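Local coordinates for protein spherulin-4 (Aspergillus clavatus, PDB 5C5G) that is a glycoside hydrolase with a (beta/alpha) barrel that binds N-acetyl-D-galactosamine and probably acts in the biosynthesis of the fungal polysaccharide galactosaminogalactan, at residues A[70-82]-A[108-120]. Sequence-based numbering, arbitrary orientation.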
ATOM      1  N   ASN A  70       9.611  -6.737   9.724  1.00 15.58           N
ATOM      2  CA  ASN A  70       9.692  -6.246   8.343  1.00 13.12           C
ATOM      3  C   ASN A  70       8.345  -5.961   7.718  1.00 12.85           C
ATOM      4  O   ASN A  70       8.256  -5.754   6.509  1.00 13.62           O
ATOM      5  CB  ASN A  70      10.503  -7.202   7.453  1.00 14.48           C
ATOM      6  CG  ASN A  70       9.935  -8.614   7.405  1.00 13.49           C
ATOM      7  OD1 ASN A  70       9.386  -9.112   8.381  1.00 15.99           O
ATOM      8  ND2 ASN A  70      10.102  -9.277   6.268  1.00 14.11           N
ATOM      9  N   VAL A  71       7.304  -5.914   8.538  1.00 12.06           N
ATOM     10  CA  VAL A  71       5.968  -5.557   8.089  1.00 10.92           C
ATOM     11  C   VAL A  71       5.583  -4.201   8.653  1.00 11.43           C
ATOM     12  O   VAL A  71       5.797  -3.928   9.840  1.00 12.76           O
ATOM     13  CB  VAL A  71       4.939  -6.589   8.598  1.00 11.61           C
ATOM     14  CG1 VAL A  71       3.485  -6.107   8.424  1.00 11.61           C
ATOM     15  CG2 VAL A  71       5.155  -7.923   7.899  1.00 13.86           C
ATOM     16  N   ARG A  72       4.991  -3.377   7.807  1.00  9.76           N
ATOM     17  CA  ARG A  72       4.366  -2.134   8.244  1.00  9.92           C
ATOM     18  C   ARG A  72       2.924  -2.145   7.808  1.00 10.01           C
ATOM     19  O   ARG A  72       2.617  -1.980   6.621  1.00 10.15           O
ATOM     20  CB  ARG A  72       5.083  -0.928   7.643  1.00 12.74           C
ATOM     21  CG  ARG A  72       6.504  -0.734   8.148  1.00 20.72           C
ATOM     22  CD  ARG A  72       6.550  -0.445   9.652  1.00 28.23           C
ATOM     23  NE  ARG A  72       7.925  -0.279  10.131  1.00 33.11           N
ATOM     24  CZ  ARG A  72       8.696  -1.274  10.556  1.00 37.06           C
ATOM     25  NH1 ARG A  72       9.935  -1.024  10.964  1.00 33.60           N
ATOM     26  NH2 ARG A  72       8.235  -2.519  10.582  1.00 29.86           N
ATOM     27  N   LEU A  73       2.031  -2.378   8.765  1.00  8.94           N
ATOM     28  CA  LEU A  73       0.610  -2.377   8.506  1.00  8.87           C
ATOM     29  C   LEU A  73       0.093  -0.954   8.438  1.00  8.35           C
ATOM     30  O   LEU A  73       0.472  -0.098   9.228  1.00  9.56           O
ATOM     31  CB  LEU A  73      -0.150  -3.086   9.620  1.00 10.10           C
ATOM     32  CG  LEU A  73       0.103  -4.575   9.732  1.00 10.49           C
ATOM     33  CD1 LEU A  73      -0.564  -5.126  10.965  1.00 16.85           C
ATOM     34  CD2 LEU A  73      -0.391  -5.334   8.537  1.00 18.10           C
ATOM     35  N   LEU A  74      -0.818  -0.735   7.500  1.00  8.06           N
ATOM     36  CA  LEU A  74      -1.515   0.544   7.360  1.00  7.89           C
ATOM     37  C   LEU A  74      -3.008   0.297   7.369  1.00  8.43           C
ATOM     38  O   LEU A  74      -3.492  -0.673   6.782  1.00  9.32           O
ATOM     39  CB  LEU A  74      -1.165   1.223   6.033  1.00  8.31           C
ATOM     40  CG  LEU A  74       0.318   1.433   5.713  1.00  9.25           C
ATOM     41  CD1 LEU A  74       0.448   2.093   4.350  1.00 10.50           C
ATOM     42  CD2 LEU A  74       1.019   2.274   6.734  1.00  9.94           C
ATOM     43  N   GLY A  75      -3.741   1.212   7.979  1.00  8.53           N
ATOM     44  CA  GLY A  75      -5.195   1.156   7.925  1.00  8.18           C
ATOM     45  C   GLY A  75      -5.750   1.892   6.711  1.00  8.36           C
ATOM     46  O   GLY A  75      -5.402   3.056   6.492  1.00  8.67           O
ATOM     47  N   TYR A  76      -6.626   1.246   5.951  1.00  8.26           N
ATOM     48  CA  TYR A  76      -7.295   1.862   4.806  1.00  8.52           C
ATOM     49  C   TYR A  76      -8.326   2.891   5.259  1.00  8.63           C
ATOM     50  O   TYR A  76      -9.190   2.576   6.086  1.00  8.43           O
ATOM     51  CB  TYR A  76      -7.992   0.763   3.998  1.00  9.65           C
ATOM     52  CG  TYR A  76      -8.796   1.238   2.811  1.00  8.86           C
ATOM     53  CD1 TYR A  76     -10.033   1.847   2.980  1.00  8.96           C
ATOM     54  CD2 TYR A  76      -8.345   1.017   1.520  1.00  9.76           C
ATOM     55  CE1 TYR A  76     -10.773   2.271   1.899  1.00 10.18           C
ATOM     56  CE2 TYR A  76      -9.082   1.432   0.429  1.00 11.17           C
ATOM     57  CZ  TYR A  76     -10.290   2.071   0.623  1.00 10.66           C
ATOM     58  OH  TYR A  76     -11.037   2.496  -0.453  1.00 12.40           O
ATOM     59  N   VAL A  77      -8.254   4.096   4.696  1.00  8.50           N
ATOM     60  CA  VAL A  77      -9.258   5.131   4.940  1.00  9.25           C
ATOM     61  C   VAL A  77      -9.616   5.785   3.615  1.00  9.74           C
ATOM     62  O   VAL A  77      -8.728   6.255   2.888  1.00 10.66           O
ATOM     63  CB  VAL A  77      -8.744   6.204   5.922  1.00  8.61           C
ATOM     64  CG1 VAL A  77      -9.789   7.315   6.105  1.00 10.13           C
ATOM     65  CG2 VAL A  77      -8.401   5.583   7.269  1.00  9.23           C
ATOM     66  N   ALA A  78     -10.899   5.833   3.286  1.00 10.05           N
ATOM     67  CA  ALA A  78     -11.337   6.463   2.051  1.00 10.80           C
ATOM     68  C   ALA A  78     -11.445   7.977   2.196  1.00 10.78           C
ATOM     69  O   ALA A  78     -11.859   8.469   3.249  1.00 12.66           O
ATOM     70  CB  ALA A  78     -12.691   5.904   1.636  1.00 16.22           C
ATOM     71  N   THR A  79     -11.106   8.724   1.139  1.00 10.87           N
ATOM     72  CA  THR A  79     -11.294  10.175   1.148  1.00 11.71           C
ATOM     73  C   THR A  79     -12.243  10.681   0.073  1.00 11.96           C
ATOM     74  O   THR A  79     -12.551  11.857   0.059  1.00 14.13           O
ATOM     75  CB  THR A  79      -9.971  10.954   1.022  1.00 11.56           C
ATOM     76  OG1 THR A  79      -9.501  10.903  -0.334  1.00 14.31           O
ATOM     77  CG2 THR A  79      -8.910  10.422   1.951  1.00 13.09           C
ATOM     78  N   THR A  80     -12.679   9.807  -0.835  1.00 13.70           N
ATOM     79  CA  THR A  80     -13.600  10.209  -1.909  1.00 15.32           C
ATOM     80  C   THR A  80     -13.124  11.467  -2.639  1.00 16.93           C
ATOM     81  O   THR A  80     -13.873  12.429  -2.817  1.00 16.28           O
ATOM     82  CB  THR A  80     -15.044  10.428  -1.386  1.00 16.05           C
ATOM     83  OG1 THR A  80     -15.322   9.484  -0.350  1.00 18.20           O
ATOM     84  CG2 THR A  80     -16.054  10.250  -2.530  1.00 18.58           C
ATOM     85  N   TYR A  81     -11.867  11.453  -3.067  1.00 15.49           N
ATOM     86  CA  TYR A  81     -11.298  12.567  -3.826  1.00 14.50           C
ATOM     87  C   TYR A  81     -11.365  13.858  -3.022  1.00 15.71           C
ATOM     88  O   TYR A  81     -11.571  14.933  -3.557  1.00 17.18           O
ATOM     89  CB  TYR A  81     -11.953  12.660  -5.210  1.00 19.05           C
ATOM     90  CG  TYR A  81     -11.848  11.328  -5.901  1.00 18.33           C
ATOM     91  CD1 TYR A  81     -10.630  10.880  -6.412  1.00 21.24           C
ATOM     92  CD2 TYR A  81     -12.946  10.471  -5.968  1.00 22.84           C
ATOM     93  CE1 TYR A  81     -10.517   9.634  -7.010  1.00 23.31           C
ATOM     94  CE2 TYR A  81     -12.838   9.224  -6.562  1.00 24.93           C
ATOM     95  CZ  TYR A  81     -11.631   8.814  -7.083  1.00 27.32           C
ATOM     96  OH  TYR A  81     -11.526   7.578  -7.676  1.00 29.60           O
ATOM     97  N   ALA A  82     -11.129  13.714  -1.719  1.00 14.89           N
ATOM     98  CA  ALA A  82     -11.094  14.831  -0.776  1.00 17.43           C
ATOM     99  C   ALA A  82     -12.442  15.502  -0.594  1.00 17.79           C
ATOM    100  O   ALA A  82     -12.519  16.598  -0.040  1.00 21.15           O
ATOM    101  CB  ALA A  82     -10.010  15.852  -1.164  1.00 17.86           C
ATOM    102  N   LEU A 108      -2.486  -5.538  18.064  1.00 13.35           N
ATOM    103  CA  LEU A 108      -3.642  -5.225  17.240  1.00 12.17           C
ATOM    104  C   LEU A 108      -3.548  -3.746  16.947  1.00 10.72           C
ATOM    105  O   LEU A 108      -4.127  -2.922  17.655  1.00 11.95           O
ATOM    106  CB  LEU A 108      -4.961  -5.577  17.936  1.00 13.32           C
ATOM    107  CG  LEU A 108      -6.153  -5.316  17.005  1.00 14.38           C
ATOM    108  CD1 LEU A 108      -6.173  -6.276  15.826  1.00 17.78           C
ATOM    109  CD2 LEU A 108      -7.480  -5.362  17.717  1.00 18.49           C
ATOM    110  N   ALA A 109      -2.802  -3.413  15.903  1.00 11.63           N
ATOM    111  CA  ALA A 109      -2.430  -2.035  15.644  1.00 11.00           C
ATOM    112  C   ALA A 109      -1.922  -1.895  14.232  1.00 10.50           C
ATOM    113  O   ALA A 109      -1.421  -2.862  13.640  1.00 12.50           O
ATOM    114  CB  ALA A 109      -1.347  -1.585  16.610  1.00 13.13           C
ATOM    115  N   VAL A 110      -1.972  -0.666  13.737  1.00  9.87           N
ATOM    116  CA  VAL A 110      -1.330  -0.304  12.476  1.00  9.05           C
ATOM    117  C   VAL A 110      -0.304   0.787  12.747  1.00 10.88           C
ATOM    118  O   VAL A 110      -0.310   1.409  13.815  1.00 12.08           O
ATOM    119  CB  VAL A 110      -2.363   0.110  11.410  1.00 10.03           C
ATOM    120  CG1 VAL A 110      -3.310  -1.059  11.094  1.00 10.62           C
ATOM    121  CG2 VAL A 110      -3.144   1.321  11.845  1.00 10.54           C
ATOM    122  N   ARG A 111       0.574   0.996  11.773  1.00  9.53           N
ATOM    123  CA  ARG A 111       1.679   1.933  11.883  1.00 10.26           C
ATOM    124  C   ARG A 111       1.533   3.125  10.938  1.00  9.91           C
ATOM    125  O   ARG A 111       2.504   3.840  10.683  1.00 10.34           O
ATOM    126  CB  ARG A 111       2.999   1.195  11.626  1.00 14.48           C
ATOM    127  CG  ARG A 111       3.280   0.139  12.693  1.00 20.44           C
ATOM    128  CD  ARG A 111       4.379  -0.833  12.317  1.00 29.37           C
ATOM    129  NE  ARG A 111       5.696  -0.279  12.586  1.00 34.98           N
ATOM    130  CZ  ARG A 111       6.669  -0.895  13.256  1.00 30.29           C
ATOM    131  NH1 ARG A 111       7.823  -0.271  13.428  1.00 35.38           N
ATOM    132  NH2 ARG A 111       6.516  -2.124  13.744  1.00 32.69           N
ATOM    133  N   GLY A 112       0.313   3.352  10.480  1.00  8.88           N
ATOM    134  CA  GLY A 112       0.035   4.445   9.586  1.00  9.53           C
ATOM    135  C   GLY A 112      -1.272   4.218   8.875  1.00  8.33           C
ATOM    136  O   GLY A 112      -2.023   3.293   9.191  1.00  8.63           O
ATOM    137  N   ILE A 113      -1.541   5.088   7.910  1.00  8.07           N
ATOM    138  CA  ILE A 113      -2.801   5.138   7.202  1.00  7.92           C
ATOM    139  C   ILE A 113      -2.557   5.214   5.705  1.00  7.87           C
ATOM    140  O   ILE A 113      -1.670   5.940   5.226  1.00  8.48           O
ATOM    141  CB  ILE A 113      -3.633   6.365   7.644  1.00  8.07           C
ATOM    142  CG1 ILE A 113      -3.956   6.289   9.152  1.00  8.46           C
ATOM    143  CG2 ILE A 113      -4.897   6.507   6.829  1.00  9.27           C
ATOM    144  CD1 ILE A 113      -4.853   5.144   9.591  1.00  9.74           C
ATOM    145  N   PHE A 114      -3.378   4.452   4.987  1.00  7.47           N
ATOM    146  CA  PHE A 114      -3.455   4.455   3.527  1.00  7.61           C
ATOM    147  C   PHE A 114      -4.734   5.183   3.141  1.00  8.30           C
ATOM    148  O   PHE A 114      -5.826   4.685   3.406  1.00  8.88           O
ATOM    149  CB  PHE A 114      -3.498   3.007   3.040  1.00  8.46           C
ATOM    150  CG  PHE A 114      -3.724   2.841   1.566  1.00  8.56           C
ATOM    151  CD1 PHE A 114      -2.675   2.890   0.677  1.00  9.36           C
ATOM    152  CD2 PHE A 114      -4.998   2.588   1.063  1.00  9.42           C
ATOM    153  CE1 PHE A 114      -2.882   2.693  -0.686  1.00 11.34           C
ATOM    154  CE2 PHE A 114      -5.203   2.384  -0.295  1.00 11.59           C
ATOM    155  CZ  PHE A 114      -4.152   2.435  -1.163  1.00 11.23           C
ATOM    156  N   PHE A 115      -4.602   6.368   2.549  1.00  8.55           N
ATOM    157  CA  PHE A 115      -5.740   7.192   2.138  1.00  8.20           C
ATOM    158  C   PHE A 115      -6.070   6.885   0.693  1.00  9.41           C
ATOM    159  O   PHE A 115      -5.305   7.223  -0.221  1.00  9.81           O
ATOM    160  CB  PHE A 115      -5.415   8.667   2.290  1.00  8.87           C
ATOM    161  CG  PHE A 115      -5.287   9.120   3.719  1.00  8.73           C
ATOM    162  CD1 PHE A 115      -6.427   9.227   4.519  1.00  9.40           C
ATOM    163  CD2 PHE A 115      -4.066   9.462   4.258  1.00  9.94           C
ATOM    164  CE1 PHE A 115      -6.340   9.657   5.832  1.00 10.03           C
ATOM    165  CE2 PHE A 115      -3.964   9.892   5.584  1.00 10.57           C
ATOM    166  CZ  PHE A 115      -5.111   9.997   6.372  1.00  9.83           C
ATOM    167  N   ASP A 116      -7.210   6.255   0.466  1.00  9.26           N
ATOM    168  CA  ASP A 116      -7.639   5.920  -0.884  1.00  9.30           C
ATOM    169  C   ASP A 116      -8.361   7.086  -1.533  1.00 10.93           C
ATOM    170  O   ASP A 116      -8.953   7.941  -0.867  1.00 11.70           O
ATOM    171  CB  ASP A 116      -8.520   4.677  -0.872  1.00 10.79           C
ATOM    172  CG  ASP A 116      -8.535   3.947  -2.198  1.00 11.16           C
ATOM    173  OD1 ASP A 116      -7.659   4.195  -3.064  1.00 13.21           O
ATOM    174  OD2 ASP A 116      -9.436   3.120  -2.397  1.00 13.22           O
ATOM    175  N   GLU A 117      -8.263   7.117  -2.848  1.00 10.66           N
ATOM    176  CA  GLU A 117      -8.977   8.072  -3.691  1.00 11.40           C
ATOM    177  C   GLU A 117      -8.579   9.502  -3.411  1.00 11.53           C
ATOM    178  O   GLU A 117      -9.422  10.387  -3.337  1.00 14.42           O
ATOM    179  CB  GLU A 117     -10.494   7.951  -3.503  1.00 14.38           C
ATOM    180  CG  GLU A 117     -11.036   6.545  -3.603  1.00 21.98           C
ATOM    181  CD  GLU A 117     -12.420   6.392  -2.958  1.00 34.27           C
ATOM    182  OE1 GLU A 117     -12.687   6.987  -1.875  1.00 21.70           O
ATOM    183  OE2 GLU A 117     -13.240   5.659  -3.542  1.00 42.75           O
ATOM    184  N   THR A 118      -7.303   9.769  -3.268  1.00 11.10           N
ATOM    185  CA  THR A 118      -6.879  11.155  -3.150  1.00 10.96           C
ATOM    186  C   THR A 118      -6.943  11.793  -4.550  1.00 11.16           C
ATOM    187  O   THR A 118      -6.834  11.112  -5.563  1.00 11.79           O
ATOM    188  CB  THR A 118      -5.476  11.255  -2.559  1.00 12.23           C
ATOM    189  OG1 THR A 118      -4.578  10.466  -3.344  1.00 11.72           O
ATOM    190  CG2 THR A 118      -5.472  10.772  -1.116  1.00 12.70           C
ATOM    191  N   PRO A 119      -7.165  13.109  -4.627  1.00 12.29           N
ATOM    192  CA  PRO A 119      -7.344  13.753  -5.928  1.00 13.72           C
ATOM    193  C   PRO A 119      -6.049  13.951  -6.692  1.00 13.15           C
ATOM    194  O   PRO A 119      -4.975  13.996  -6.085  1.00 16.08           O
ATOM    195  CB  PRO A 119      -7.971  15.106  -5.577  1.00 17.24           C
ATOM    196  CG  PRO A 119      -7.752  15.289  -4.160  1.00 23.20           C
ATOM    197  CD  PRO A 119      -7.459  14.005  -3.500  1.00 13.47           C
ATOM    198  N   GLN A 120      -6.166  14.020  -8.004  1.00 14.74           N
ATOM    199  CA  GLN A 120      -5.040  14.340  -8.871  1.00 14.30           C
ATOM    200  C   GLN A 120      -4.868  15.820  -9.057  1.00 13.15           C
ATOM    201  O   GLN A 120      -3.748  16.300  -9.182  1.00 13.11           O
ATOM    202  CB  GLN A 120      -5.256  13.762 -10.263  1.00 16.96           C
ATOM    203  CG  GLN A 120      -5.001  12.292 -10.411  1.00 19.16           C
ATOM    204  CD  GLN A 120      -5.326  11.848 -11.817  1.00 27.28           C
ATOM    205  OE1 GLN A 120      -6.476  11.536 -12.119  1.00 30.57           O
ATOM    206  NE2 GLN A 120      -4.332  11.875 -12.702  1.00 27.07           N
TER
HETATM  207  O   HOH W   1       5.076  -4.683  12.504  1.00 15.12           O
HETATM  208  O   HOH W   2     -13.667   3.459  -1.109  1.00 39.43           O
HETATM  209  O   HOH W   3     -15.453   6.866  -1.190  1.00 27.84           O
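Y76 and D116 meet at the C-terminal ends of neighbouring parallel strands, 71-78 and 112-116, the third and fourth staves of an eight-stranded TIM-type (beta/alpha) barrel. Helix 86-103 makes the right-handed beta-alpha-beta crossover between them. Y76 OH donates to D116 OD2 at 2.6 Å, and OD2 receives it on its anti lone pair, the one facing away from OD1; ring and carboxylate planes stand 69° apart. Y76 CG lies anti to the backbone N (chi1 177°), which carries the ring across to the other strand, where CD2 comes 3.7 Å from F114 CD2. Both Y76 and D116 belong to the N-acetyl-D-galactosamine site, empty of sugar here, as does Y15, which F114 touches. A water donates to Y76 OH, and N152 gives D116 OD1 a weak hydrogen bond.

Behind this pair runs regular parallel bonding: G75 and V77 each donate to and accept from strand 112-116, with V77 N to F114 O at 2.8 Å. On the other face V77 CG2 packs on I113 CG2, which itself sits over the centre of the F115 ring.

Past the strand ends, E117 CB lies over the Y81 ring, 3.9 Å from its centroid, while E117 OE1 accepts from T80 N. At the opposite end the guanidinium groups of R72 and R111 stack, planes 15° apart. D146 bridges both, probably offsetting their like charges, and R72 NH2 also bonds E69 O and, at 2.9 Å, V71 O.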